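Local coordinates for ABC transporter substrate-binding protein-branched chain amino acid transport (Streptococcus pneumoniae, PDB 4GNR) that binds isoleucine and probably delivers it and other branched-chain amino acids to an ABC transporter for uptake, at residues A[12-16]-A[27-32]; A[132-136]-A[335-339]; A[209-214]-A[236-241]; A[143-148]-A[168-173]. All blocks are in the same frame, centred on the assembly; numbering follows the deposited sequence.

How the interactions relate
Two lobes close around the bound isoleucine, and the four contacts are shared between them. From the N terminus, interaction 1 closes a short loop inside the first beta-alpha-beta unit, packing strand 7-14 on helix 21-40 in one lobe. The chain then enters the second lobe. There interaction 2 joins helix 126-139 to strand 335-341, spanning almost 200 residues. Nested inside that long loop come interaction 4, which pairs strands 145-151 and 171-178 at one margin of the mixed sheet, and then, in series with it, interaction 3, which packs helices 206-218 and 234-240. Interactions 2 and 4 touch, where Ser134 packs against Tyr168; interaction 1, in the other lobe, touches none of the others.

Interaction 1: A[12-16]-A[27-32]; sequences FNFEE and EQKGAQ
In the beta-alpha-beta unit that begins the chain, Phe12 and Phe14 of strand 7-14 lean on Glu27, Gln28 and Ala31 of helix 21-40, residues 27-32 running at 158° to strand residues 12-14. One face of Phe14 is covered by Glu27 and Gln28. CB of Glu27 sits 3.9 Å from the centroid of the Phe14 ring in a CH-pi contact, and the backbone N of Gln28 lies over the same face, toward the rim. The methyl of Ala31 meets both aromatics: its CB is 4.1 Å from CE2 of Phe14, at that ring's edge, and 3.6 Å from CZ of Phe12.

Beyond the strand end, Glu16 reaches Gln28. With CG anti to the backbone N (chi1 176°) and the chain extended, Gln28 lays its amide against the Glu16 carboxylate, the two planes 20° apart. Glu16 OE2 and Gln28 NE2 are 3.3 Å apart, but badly angled for a hydrogen bond; NE2 is instead bonded to Asp53. A water donates to Gln28 OE1 and, weakly, to the backbone O of Glu16.

Glu27 leads to the binding site: OE1 touches CE1 of Phe14 at 3.5 Å, OE2 is hydrogen-bonded to Ser106 of the isoleucine pocket, and the side chain comes about 4 Å from the ligand. Helix 281-297 covers the helix from another side, with Phe282 on Glu27 and Val290 on Ala31, while Val51 of strand 48-55 flanks Phe12.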
loop_
_atom_site.group_PDB
_atom_site.type_symbol
_atom_site.label_atom_id
_atom_site.label_comp_id
_atom_site.label_asym_id
_atom_site.label_seq_id
_atom_site.Cartn_x
_atom_site.Cartn_y
_atom_site.Cartn_z
ATOM N N PHE A 12 2.798 -14.327 -8.613
ATOM C CA PHE A 12 2.951 -12.952 -8.172
ATOM C C PHE A 12 2.613 -12.073 -9.403
ATOM O O PHE A 12 3.092 -12.354 -10.521
ATOM C CB PHE A 12 4.344 -12.548 -7.706
ATOM C CG PHE A 12 4.915 -13.278 -6.507
ATOM C CD1 PHE A 12 4.153 -14.057 -5.661
ATOM C CD2 PHE A 12 6.254 -13.067 -6.191
ATOM C CE1 PHE A 12 4.731 -14.665 -4.554
ATOM C CE2 PHE A 12 6.830 -13.641 -5.081
ATOM C CZ PHE A 12 6.072 -14.459 -4.263
ATOM N N ASN A 13 1.849 -11.011 -9.176
ATOM C CA ASN A 13 1.497 -10.038 -10.237
ATOM C C ASN A 13 1.816 -8.665 -9.633
ATOM O O ASN A 13 0.962 -8.076 -8.972
ATOM C CB ASN A 13 0.030 -10.171 -10.594
ATOM C CG ASN A 13 -0.406 -9.240 -11.702
ATOM O OD1 ASN A 13 0.336 -8.346 -12.108
ATOM N ND2 ASN A 13 -1.630 -9.439 -12.202
ATOM N N PHE A 14 3.059 -8.216 -9.803
ATOM C CA PHE A 14 3.516 -7.015 -9.126
ATOM C C PHE A 14 4.061 -5.960 -10.071
ATOM O O PHE A 14 4.636 -6.255 -11.125
ATOM C CB PHE A 14 4.608 -7.330 -8.069
ATOM C CG PHE A 14 4.131 -8.108 -6.864
ATOM C CD1 PHE A 14 3.051 -7.669 -6.092
ATOM C CD2 PHE A 14 4.867 -9.209 -6.402
ATOM C CE1 PHE A 14 2.682 -8.364 -4.927
ATOM C CE2 PHE A 14 4.502 -9.875 -5.256
ATOM C CZ PHE A 14 3.408 -9.460 -4.513
ATOM N N GLU A 15 3.953 -4.718 -9.608
ATOM C CA GLU A 15 4.469 -3.513 -10.279
ATOM C C GLU A 15 5.992 -3.472 -9.995
ATOM O O GLU A 15 6.458 -2.774 -9.093
ATOM C CB GLU A 15 3.801 -2.280 -9.714
ATOM C CG GLU A 15 2.254 -2.157 -9.896
ATOM C CD GLU A 15 1.348 -2.877 -8.896
ATOM O OE1 GLU A 15 1.732 -3.921 -8.335
ATOM O OE2 GLU A 15 0.208 -2.394 -8.727
ATOM N N GLU A 16 6.747 -4.259 -10.751
ATOM C CA GLU A 16 8.193 -4.419 -10.542
ATOM C C GLU A 16 9.026 -3.417 -11.338
ATOM O O GLU A 16 10.206 -3.230 -11.060
ATOM C CB GLU A 16 8.625 -5.877 -10.766
ATOM C CG GLU A 16 7.983 -6.803 -9.740
ATOM C CD GLU A 16 8.076 -8.284 -10.042
ATOM O OE1 GLU A 16 8.604 -8.701 -11.092
ATOM O OE2 GLU A 16 7.539 -9.050 -9.171
ATOM N N GLU A 27 6.855 -5.405 -2.449
ATOM C CA GLU A 27 5.955 -6.550 -2.262
ATOM C C GLU A 27 6.586 -7.842 -2.775
ATOM O O GLU A 27 6.465 -8.888 -2.140
ATOM C CB GLU A 27 4.582 -6.267 -2.850
ATOM C CG GLU A 27 3.942 -5.112 -2.103
ATOM C CD GLU A 27 2.482 -4.884 -2.341
ATOM O OE1 GLU A 27 1.740 -5.668 -2.931
ATOM O OE2 GLU A 27 2.056 -3.772 -1.809
ATOM N N GLN A 28 7.255 -7.768 -3.924
ATOM C CA GLN A 28 7.976 -8.916 -4.459
ATOM C C GLN A 28 8.974 -9.437 -3.398
ATOM O O GLN A 28 9.064 -10.640 -3.136
ATOM C CB GLN A 28 8.707 -8.497 -5.741
ATOM C CG GLN A 28 9.574 -9.569 -6.361
ATOM C CD GLN A 28 10.452 -8.968 -7.466
ATOM O OE1 GLN A 28 10.939 -7.836 -7.362
ATOM N NE2 GLN A 28 10.667 -9.729 -8.510
ATOM N N LYS A 29 9.742 -8.512 -2.821
ATOM C CA LYS A 29 10.753 -8.905 -1.820
ATOM C C LYS A 29 10.113 -9.497 -0.570
ATOM O O LYS A 29 10.600 -10.509 -0.033
ATOM C CB LYS A 29 11.665 -7.731 -1.471
ATOM C CG LYS A 29 12.643 -7.386 -2.607
ATOM C CD LYS A 29 13.505 -6.164 -2.301
ATOM C CE LYS A 29 14.350 -5.734 -3.497
ATOM N NZ LYS A 29 14.984 -4.412 -3.284
ATOM N N GLY A 30 9.063 -8.858 -0.058
ATOM C CA GLY A 30 8.425 -9.399 1.146
ATOM C C GLY A 30 7.759 -10.763 0.891
ATOM O O GLY A 30 7.859 -11.683 1.711
ATOM N N ALA A 31 7.064 -10.871 -0.246
ATOM C CA ALA A 31 6.396 -12.119 -0.610
ATOM C C ALA A 31 7.409 -13.246 -0.823
ATOM O O ALA A 31 7.207 -14.370 -0.371
ATOM C CB ALA A 31 5.536 -11.897 -1.850
ATOM N N GLN A 32 8.486 -12.941 -1.535
ATOM C CA GLN A 32 9.494 -13.978 -1.804
ATOM C C GLN A 32 10.172 -14.437 -0.505
ATOM O O GLN A 32 10.507 -15.619 -0.364
ATOM C CB GLN A 32 10.527 -13.493 -2.819
ATOM C CG GLN A 32 11.461 -14.620 -3.269
ATOM C CD GLN A 32 10.751 -15.695 -4.081
ATOM O OE1 GLN A 32 10.120 -15.394 -5.097
ATOM N NE2 GLN A 32 10.893 -16.949 -3.675
HETATM O O HOH W 1 11.538 -5.630 -8.949
#

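Interaction 2: A[132-136]-A[335-339]; sequences IISNY and AYMMT
Met337 packs tightly on Tyr136, with its CG 3.6 Å from the ring centroid and only 7° off the ring normal, almost exactly over the middle of one face. The methionine adopts this pose by bending. Its CG is anti to the backbone N (chi1 -175°), then the chain folds at chi2 and chi3, so that the thioether curls over the ring instead of running out straight. SD stays above the same ring at 4.6 Å from the centroid, a distant Met-aromatic contact, and CE returns to within 3.7 Å of Tyr136 CB. That terminal methyl also meets CG2 of Ile132 at 4.0 Å, and CD1 of Ile132 meets CB of Ala335 at 4.1 Å.

This is how a helix is seated on the central sheet of the second lobe. Residues 132-136 of helix 126-139 cross strand residues 335-339 at -50°, and the strand belongs to a stretch of chain that rejoins this lobe far along the chain from the helix, as in the crossover topology of type I binding proteins.

Away from the methionine's grip on the ring the fit relaxes. CG1 of Ile133 stands 4.4 Å from Met337 CE, and this isoleucine packs also on Ile251 and on Phe164. The Thr339 end is more open to solvent: OG1 of this partly exposed threonine lies 4.1 Å from Tyr136 OH, too far to bond, and the tyrosine hydroxyl is hydrogen-bonded to Glu349.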
loop_
_atom_site.group_PDB
_atom_site.type_symbol
_atom_site.label_atom_id
_atom_site.label_comp_id
_atom_site.label_asym_id
_atom_site.label_seq_id
_atom_site.Cartn_x
_atom_site.Cartn_y
_atom_site.Cartn_z
ATOM N N ILE A 132 -8.696 9.847 8.808
ATOM C CA ILE A 132 -7.532 9.942 9.692
ATOM C C ILE A 132 -6.739 11.217 9.384
ATOM O O ILE A 132 -6.312 11.928 10.295
ATOM C CB ILE A 132 -6.668 8.702 9.560
ATOM C CG1 ILE A 132 -7.357 7.522 10.277
ATOM C CG2 ILE A 132 -5.271 8.961 10.124
ATOM C CD1 ILE A 132 -6.638 6.196 9.995
ATOM N N ILE A 133 -6.503 11.489 8.098
ATOM C CA ILE A 133 -5.757 12.688 7.736
ATOM C C ILE A 133 -6.490 13.938 8.255
ATOM O O ILE A 133 -5.877 14.838 8.830
ATOM C CB ILE A 133 -5.476 12.730 6.224
ATOM C CG1 ILE A 133 -4.482 11.615 5.842
ATOM C CG2 ILE A 133 -4.922 14.094 5.814
ATOM C CD1 ILE A 133 -4.382 11.342 4.339
ATOM N N SER A 134 -7.788 14.022 8.021
ATOM C CA SER A 134 -8.571 15.166 8.534
ATOM C C SER A 134 -8.443 15.305 10.059
ATOM O O SER A 134 -8.158 16.388 10.585
ATOM C CB SER A 134 -10.040 15.037 8.166
ATOM O OG SER A 134 -10.785 16.158 8.619
ATOM N N ASN A 135 -8.636 14.205 10.783
ATOM C CA ASN A 135 -8.531 14.269 12.245
ATOM C C ASN A 135 -7.138 14.703 12.702
ATOM O O ASN A 135 -6.991 15.502 13.621
ATOM C CB ASN A 135 -8.832 12.893 12.874
ATOM C CG ASN A 135 -10.269 12.424 12.700
ATOM O OD1 ASN A 135 -11.167 13.199 12.365
ATOM N ND2 ASN A 135 -10.489 11.133 12.966
ATOM N N TYR A 136 -6.117 14.152 12.061
ATOM C CA TYR A 136 -4.734 14.418 12.467
ATOM C C TYR A 136 -4.344 15.871 12.193
ATOM O O TYR A 136 -3.768 16.574 13.044
ATOM C CB TYR A 136 -3.773 13.444 11.769
ATOM C CG TYR A 136 -2.397 13.477 12.354
ATOM C CD1 TYR A 136 -1.415 14.343 11.871
ATOM C CD2 TYR A 136 -2.081 12.682 13.444
ATOM C CE1 TYR A 136 -0.146 14.382 12.443
ATOM C CE2 TYR A 136 -0.812 12.711 14.028
ATOM C CZ TYR A 136 0.150 13.576 13.526
ATOM O OH TYR A 136 1.413 13.655 14.076
ATOM N N ALA A 335 -3.398 1.343 11.850
ATOM C CA ALA A 335 -2.769 2.406 11.081
ATOM C C ALA A 335 -1.959 3.286 12.027
ATOM O O ALA A 335 -2.279 3.452 13.203
ATOM C CB ALA A 335 -3.803 3.242 10.339
ATOM N N TYR A 336 -0.907 3.852 11.460
ATOM C CA TYR A 336 -0.020 4.761 12.134
ATOM C C TYR A 336 0.163 6.022 11.319
ATOM O O TYR A 336 0.119 5.997 10.087
ATOM C CB TYR A 336 1.402 4.154 12.251
ATOM C CG TYR A 336 1.425 2.804 12.924
ATOM C CD1 TYR A 336 1.290 1.651 12.178
ATOM C CD2 TYR A 336 1.576 2.671 14.299
ATOM C CE1 TYR A 336 1.289 0.402 12.751
ATOM C CE2 TYR A 336 1.572 1.417 14.894
ATOM C CZ TYR A 336 1.435 0.286 14.102
ATOM O OH TYR A 336 1.443 -0.987 14.638
ATOM N N MET A 337 0.297 7.153 12.005
ATOM C CA MET A 337 0.695 8.402 11.352
ATOM C C MET A 337 2.186 8.518 11.707
ATOM O O MET A 337 2.562 8.561 12.888
ATOM C CB MET A 337 -0.055 9.622 11.827
ATOM C CG MET A 337 0.323 10.858 11.009
ATOM S SD MET A 337 -0.199 10.834 9.274
ATOM C CE MET A 337 -1.968 11.170 9.446
ATOM N N MET A 338 3.021 8.533 10.677
ATOM C CA MET A 338 4.465 8.621 10.800
ATOM C C MET A 338 4.901 10.082 10.738
ATOM O O MET A 338 4.383 10.846 9.946
ATOM C CB MET A 338 5.140 7.870 9.624
ATOM C CG MET A 338 4.590 6.480 9.379
ATOM S SD MET A 338 4.941 5.314 10.693
ATOM C CE MET A 338 6.297 4.399 9.979
ATOM N N THR A 339 5.854 10.448 11.593
ATOM C CA THR A 339 6.477 11.775 11.620
ATOM C C THR A 339 7.892 11.594 11.038
ATOM O O THR A 339 8.693 10.822 11.577
ATOM C CB THR A 339 6.625 12.309 13.043
ATOM O OG1 THR A 339 5.328 12.527 13.603
ATOM C CG2 THR A 339 7.402 13.648 13.056
#

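Interaction 3: A[209-214]-A[236-241]; sequences AGKIVN and FVQQAT
The Phe236 ring meets helix 206-218 obliquely, with CE1 3.7 Å from the backbone N of Gly210 and CZ 4.0 Å from CG2 of Val213; Phe231 stacks with the same ring. Two amides complete the flat groups. Above the carbonyl plane of Gln239, NZ of Lys211 donates to OE1 at 2.8 Å, the two side chains running alongside each other; the ammonium has a second acceptor in the backbone O of Asn207. The Asn214 amide, modelled in two conformers, in one of them gives ND2 to Ala240 O at 3.0 Å, with the acceptor in the amide plane.

These helices follow successive strands of the second lobe's sheet, shortly after pocket residues Tyr205 and Gly230. Segments 209-214 and 236-240 cross at -34°, their axes 7.3 Å apart at closest. The lack of a side chain on Gly210 permits that closeness: CA of Ala240 comes 3.2 Å from the Gly210 carbonyl O in a CA-H...O contact, and Gln239 CB rests on the glycine backbone. Next to it, the methyl of Ala240 packs on CG1 of Val213 at 3.8 Å. Ala240 O takes a further bond where the helix ends: OG1 of Thr241 donates to it at 2.6 Å, in the carbonyl plane.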
loop_
_atom_site.group_PDB
_atom_site.type_symbol
_atom_site.label_atom_id
_atom_site.label_comp_id
_atom_site.label_asym_id
_atom_site.label_seq_id
_atom_site.Cartn_x
_atom_site.Cartn_y
_atom_site.Cartn_z
ATOM N N ALA A 209 4.524 12.901 -5.330
ATOM C CA ALA A 209 4.595 13.462 -4.001
ATOM C C ALA A 209 6.016 13.837 -3.595
ATOM O O ALA A 209 6.210 14.881 -2.978
ATOM C CB ALA A 209 3.964 12.509 -2.990
ATOM N N GLY A 210 6.988 13.000 -3.913
ATOM C CA GLY A 210 8.360 13.324 -3.538
ATOM C C GLY A 210 8.864 14.574 -4.252
ATOM O O GLY A 210 9.551 15.422 -3.668
ATOM N N LYS A 211 8.548 14.690 -5.542
ATOM C CA LYS A 211 8.931 15.896 -6.323
ATOM C C LYS A 211 8.215 17.145 -5.783
ATOM O O LYS A 211 8.785 18.230 -5.751
ATOM C CB LYS A 211 8.650 15.680 -7.804
ATOM C CG LYS A 211 9.534 14.619 -8.445
ATOM C CD LYS A 211 9.216 14.432 -9.920
ATOM C CE LYS A 211 10.002 13.303 -10.591
ATOM N NZ LYS A 211 9.591 11.957 -10.081
ATOM N N ILE A 212 6.954 17.001 -5.382
ATOM C CA ILE A 212 6.189 18.111 -4.790
ATOM C C ILE A 212 6.883 18.589 -3.504
ATOM O O ILE A 212 7.059 19.790 -3.297
ATOM C CB ILE A 212 4.734 17.708 -4.546
ATOM C CG1 ILE A 212 3.995 17.588 -5.890
ATOM C CG2 ILE A 212 4.053 18.699 -3.599
ATOM C CD1 ILE A 212 2.680 16.867 -5.799
ATOM N N VAL A 213 7.260 17.650 -2.639
ATOM C CA VAL A 213 7.965 18.011 -1.404
ATOM C C VAL A 213 9.276 18.743 -1.739
ATOM O O VAL A 213 9.606 19.774 -1.166
ATOM C CB VAL A 213 8.243 16.758 -0.561
ATOM C CG1 VAL A 213 9.205 17.090 0.572
ATOM C CG2 VAL A 213 6.912 16.217 -0.024
ATOM N N ASN A 214 9.980 18.183 -2.709
ATOM C CA ASN A 214 11.244 18.730 -3.161
ATOM C C ASN A 214 11.143 20.190 -3.596
ATOM O O ASN A 214 11.951 21.055 -3.230
ATOM C CB ASN A 214 11.723 17.927 -4.354
ATOM C CG ASN A 214 13.031 18.424 -4.851
ATOM O OD1 ASN A 214 13.061 19.206 -5.784
ATOM N ND2 ASN A 214 14.099 18.135 -4.126
ATOM N N PHE A 236 10.280 7.510 -2.131
ATOM C CA PHE A 236 9.670 8.816 -1.830
ATOM C C PHE A 236 10.770 9.757 -1.282
ATOM O O PHE A 236 10.876 10.918 -1.697
ATOM C CB PHE A 236 8.562 8.644 -0.780
ATOM C CG PHE A 236 8.107 9.946 -0.174
ATOM C CD1 PHE A 236 7.284 10.818 -0.871
ATOM C CD2 PHE A 236 8.528 10.313 1.098
ATOM C CE1 PHE A 236 6.886 12.010 -0.307
ATOM C CE2 PHE A 236 8.152 11.501 1.655
ATOM C CZ PHE A 236 7.323 12.369 0.949
ATOM N N VAL A 237 11.566 9.252 -0.343
ATOM C CA VAL A 237 12.637 10.046 0.257
ATOM C C VAL A 237 13.681 10.427 -0.803
ATOM O O VAL A 237 14.171 11.563 -0.827
ATOM C CB VAL A 237 13.277 9.321 1.458
ATOM C CG1 VAL A 237 14.466 10.143 1.998
ATOM C CG2 VAL A 237 12.240 9.075 2.561
ATOM N N GLN A 238 14.016 9.498 -1.685
ATOM C CA GLN A 238 14.985 9.787 -2.757
ATOM C C GLN A 238 14.486 10.923 -3.665
ATOM O O GLN A 238 15.256 11.787 -4.087
ATOM C CB GLN A 238 15.285 8.549 -3.578
ATOM C CG GLN A 238 16.214 7.608 -2.849
ATOM C CD GLN A 238 16.330 6.244 -3.494
ATOM O OE1 GLN A 238 15.814 6.013 -4.590
ATOM N NE2 GLN A 238 16.984 5.320 -2.802
ATOM N N GLN A 239 13.202 10.915 -3.992
ATOM C CA GLN A 239 12.570 11.944 -4.845
ATOM C C GLN A 239 12.532 13.297 -4.108
ATOM O O GLN A 239 12.818 14.351 -4.687
ATOM C CB GLN A 239 11.176 11.502 -5.313
ATOM C CG GLN A 239 11.185 10.273 -6.242
ATOM C CD GLN A 239 11.887 10.534 -7.542
ATOM O OE1 GLN A 239 11.636 11.543 -8.189
ATOM N NE2 GLN A 239 12.737 9.608 -7.960
ATOM N N ALA A 240 12.203 13.266 -2.823
ATOM C CA ALA A 240 12.148 14.501 -2.039
ATOM C C ALA A 240 13.520 15.109 -1.726
ATOM O O ALA A 240 13.689 16.330 -1.732
ATOM C CB ALA A 240 11.446 14.241 -0.702
ATOM N N THR A 241 14.458 14.183 -1.551
ATOM C CA THR A 241 15.834 14.324 -1.069
ATOM C C THR A 241 15.678 14.370 0.461
ATOM O O THR A 241 14.764 14.990 1.022
ATOM C CB THR A 241 16.645 15.509 -1.576
ATOM O OG1 THR A 241 16.180 16.764 -1.041
ATOM C CG2 THR A 241 16.688 15.515 -3.086
#

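Interaction 4: A[143-148]-A[168-173]; sequences AKKVVL and YKGEIV
Val146 and Ile172 sit side by side in parallel strands 145-151 and 171-178, joined by helix 155-167 in a beta-alpha-beta crossover at the margin of the second lobe's sheet. Tyr168, just past that helix, has CG anti to its own backbone N (chi1 -171°), which swings the phenol back to the loop that leads into strand 145-151, where OH donates to Ala143 O at 2.7 Å. The hydroxyl oxygen stands well above that carbonyl's plane. Over the centre of the Tyr168 ring lies the backbone N of Gly170, 3.4 Å above it, while CG2 of Val146 meets CE1 of the ring obliquely at 3.7 Å.

Val146 places CG1 anti to its carbonyl carbon, which leaves CG2 between N and C and lets both methyls touch the tyrosine; CG2 also reaches Ile172 CG1 at 4.0 Å. On the sheet's other face the extended Lys145 and Glu171 run the same way. Their NZ and OE1 stay 4.4 Å apart, beyond a salt bridge, and the lysine has a second modelled conformer. Val173 turns CG1 against CB of Lys145.

The backbone ladder runs Glu171 N to Lys144 O, Val146 N to Glu171 O, and finally Val173 N to Val146 O at 2.8 Å, with a C=O...N angle of 166°.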
loop_
_atom_site.group_PDB
_atom_site.type_symbol
_atom_site.label_atom_id
_atom_site.label_comp_id
_atom_site.label_asym_id
_atom_site.label_seq_id
_atom_site.Cartn_x
_atom_site.Cartn_y
_atom_site.Cartn_z
ATOM N N ALA A 143 -4.303 22.522 12.520
ATOM C CA ALA A 143 -4.578 23.252 11.276
ATOM C C ALA A 143 -6.024 23.672 10.977
ATOM O O ALA A 143 -6.862 22.828 10.700
ATOM C CB ALA A 143 -4.029 22.407 10.094
ATOM N N LYS A 144 -6.289 24.979 11.044
ATOM C CA LYS A 144 -7.607 25.556 10.736
ATOM C C LYS A 144 -7.729 25.916 9.243
ATOM O O LYS A 144 -8.821 26.186 8.747
ATOM C CB LYS A 144 -7.882 26.782 11.596
ATOM C CG LYS A 144 -7.889 26.488 13.094
ATOM C CD LYS A 144 -8.230 27.722 13.925
ATOM C CE LYS A 144 -9.627 28.249 13.630
ATOM N NZ LYS A 144 -10.684 27.253 13.950
ATOM N N LYS A 145 -6.614 25.920 8.526
ATOM C CA LYS A 145 -6.636 26.211 7.086
ATOM C C LYS A 145 -5.605 25.284 6.451
ATOM O O LYS A 145 -4.510 25.135 6.971
ATOM C CB LYS A 145 -6.348 27.683 6.746
ATOM C CG LYS A 145 -7.355 28.692 7.278
ATOM C CD LYS A 145 -6.956 30.121 6.906
ATOM C CE LYS A 145 -7.926 31.154 7.455
ATOM N NZ LYS A 145 -7.519 32.550 7.130
ATOM N N VAL A 146 -5.962 24.666 5.329
ATOM C CA VAL A 146 -5.088 23.739 4.615
ATOM C C VAL A 146 -5.211 23.950 3.110
ATOM O O VAL A 146 -6.168 24.537 2.603
ATOM C CB VAL A 146 -5.436 22.239 4.850
ATOM C CG1 VAL A 146 -5.331 21.891 6.325
ATOM C CG2 VAL A 146 -6.796 21.897 4.255
ATOM N N VAL A 147 -4.165 23.489 2.434
ATOM C CA VAL A 147 -4.128 23.369 1.017
ATOM C C VAL A 147 -4.338 21.849 0.724
ATOM O O VAL A 147 -3.760 21.012 1.372
ATOM C CB VAL A 147 -2.787 23.774 0.381
ATOM C CG1 VAL A 147 -2.723 23.406 -1.090
ATOM C CG2 VAL A 147 -2.526 25.260 0.581
ATOM N N LEU A 148 -5.171 21.525 -0.257
ATOM C CA LEU A 148 -5.429 20.144 -0.721
ATOM C C LEU A 148 -4.859 20.114 -2.161
ATOM O O LEU A 148 -5.270 20.937 -3.005
ATOM C CB LEU A 148 -6.908 19.791 -0.661
ATOM C CG LEU A 148 -7.307 18.366 -1.057
ATOM C CD1 LEU A 148 -6.557 17.299 -0.232
ATOM C CD2 LEU A 148 -8.823 18.195 -0.931
ATOM N N TYR A 168 -13.233 17.268 6.968
ATOM C CA TYR A 168 -12.555 18.480 7.416
ATOM C C TYR A 168 -13.451 19.682 7.646
ATOM O O TYR A 168 -14.207 20.047 6.773
ATOM C CB TYR A 168 -11.394 18.763 6.449
ATOM C CG TYR A 168 -10.476 19.874 6.916
ATOM C CD1 TYR A 168 -10.383 21.062 6.215
ATOM C CD2 TYR A 168 -9.743 19.747 8.089
ATOM C CE1 TYR A 168 -9.553 22.083 6.645
ATOM C CE2 TYR A 168 -8.927 20.771 8.538
ATOM C CZ TYR A 168 -8.827 21.936 7.810
ATOM O OH TYR A 168 -8.012 22.964 8.257
ATOM N N LYS A 169 -13.355 20.293 8.834
ATOM C CA LYS A 169 -14.206 21.434 9.215
ATOM C C LYS A 169 -13.521 22.788 9.132
ATOM O O LYS A 169 -14.152 23.818 9.356
ATOM C CB LYS A 169 -14.823 21.222 10.607
ATOM C CG LYS A 169 -15.681 19.952 10.698
ATOM C CD LYS A 169 -16.787 19.894 9.654
ATOM C CE LYS A 169 -17.523 18.572 9.695
ATOM N NZ LYS A 169 -18.534 18.490 8.599
ATOM N N GLY A 170 -12.232 22.769 8.815
ATOM C CA GLY A 170 -11.468 23.988 8.652
ATOM C C GLY A 170 -11.685 24.489 7.225
ATOM O O GLY A 170 -12.587 24.039 6.503
ATOM N N GLU A 171 -10.889 25.470 6.831
ATOM C CA GLU A 171 -11.009 26.031 5.497
ATOM C C GLU A 171 -9.936 25.495 4.557
ATOM O O GLU A 171 -8.757 25.456 4.892
ATOM C CB GLU A 171 -10.918 27.563 5.515
ATOM C CG GLU A 171 -11.088 28.187 4.117
ATOM C CD GLU A 171 -10.950 29.700 4.092
ATOM O OE1 GLU A 171 -10.697 30.288 5.163
ATOM O OE2 GLU A 171 -11.079 30.295 2.994
ATOM N N ILE A 172 -10.372 25.024 3.401
ATOM C CA ILE A 172 -9.482 24.563 2.340
ATOM C C ILE A 172 -9.247 25.849 1.523
ATOM O O ILE A 172 -10.102 26.285 0.737
ATOM C CB ILE A 172 -10.076 23.410 1.523
ATOM C CG1 ILE A 172 -10.338 22.195 2.427
ATOM C CG2 ILE A 172 -9.114 23.015 0.414
ATOM C CD1 ILE A 172 -10.924 20.967 1.724
ATOM N N VAL A 173 -8.086 26.459 1.739
ATOM C CA VAL A 173 -7.737 27.755 1.106
ATOM C C VAL A 173 -7.304 27.647 -0.347
ATOM O O VAL A 173 -7.297 28.650 -1.068
ATOM C CB VAL A 173 -6.715 28.548 1.937
ATOM C CG1 VAL A 173 -7.280 28.836 3.330
ATOM C CG2 VAL A 173 -5.362 27.891 1.997
#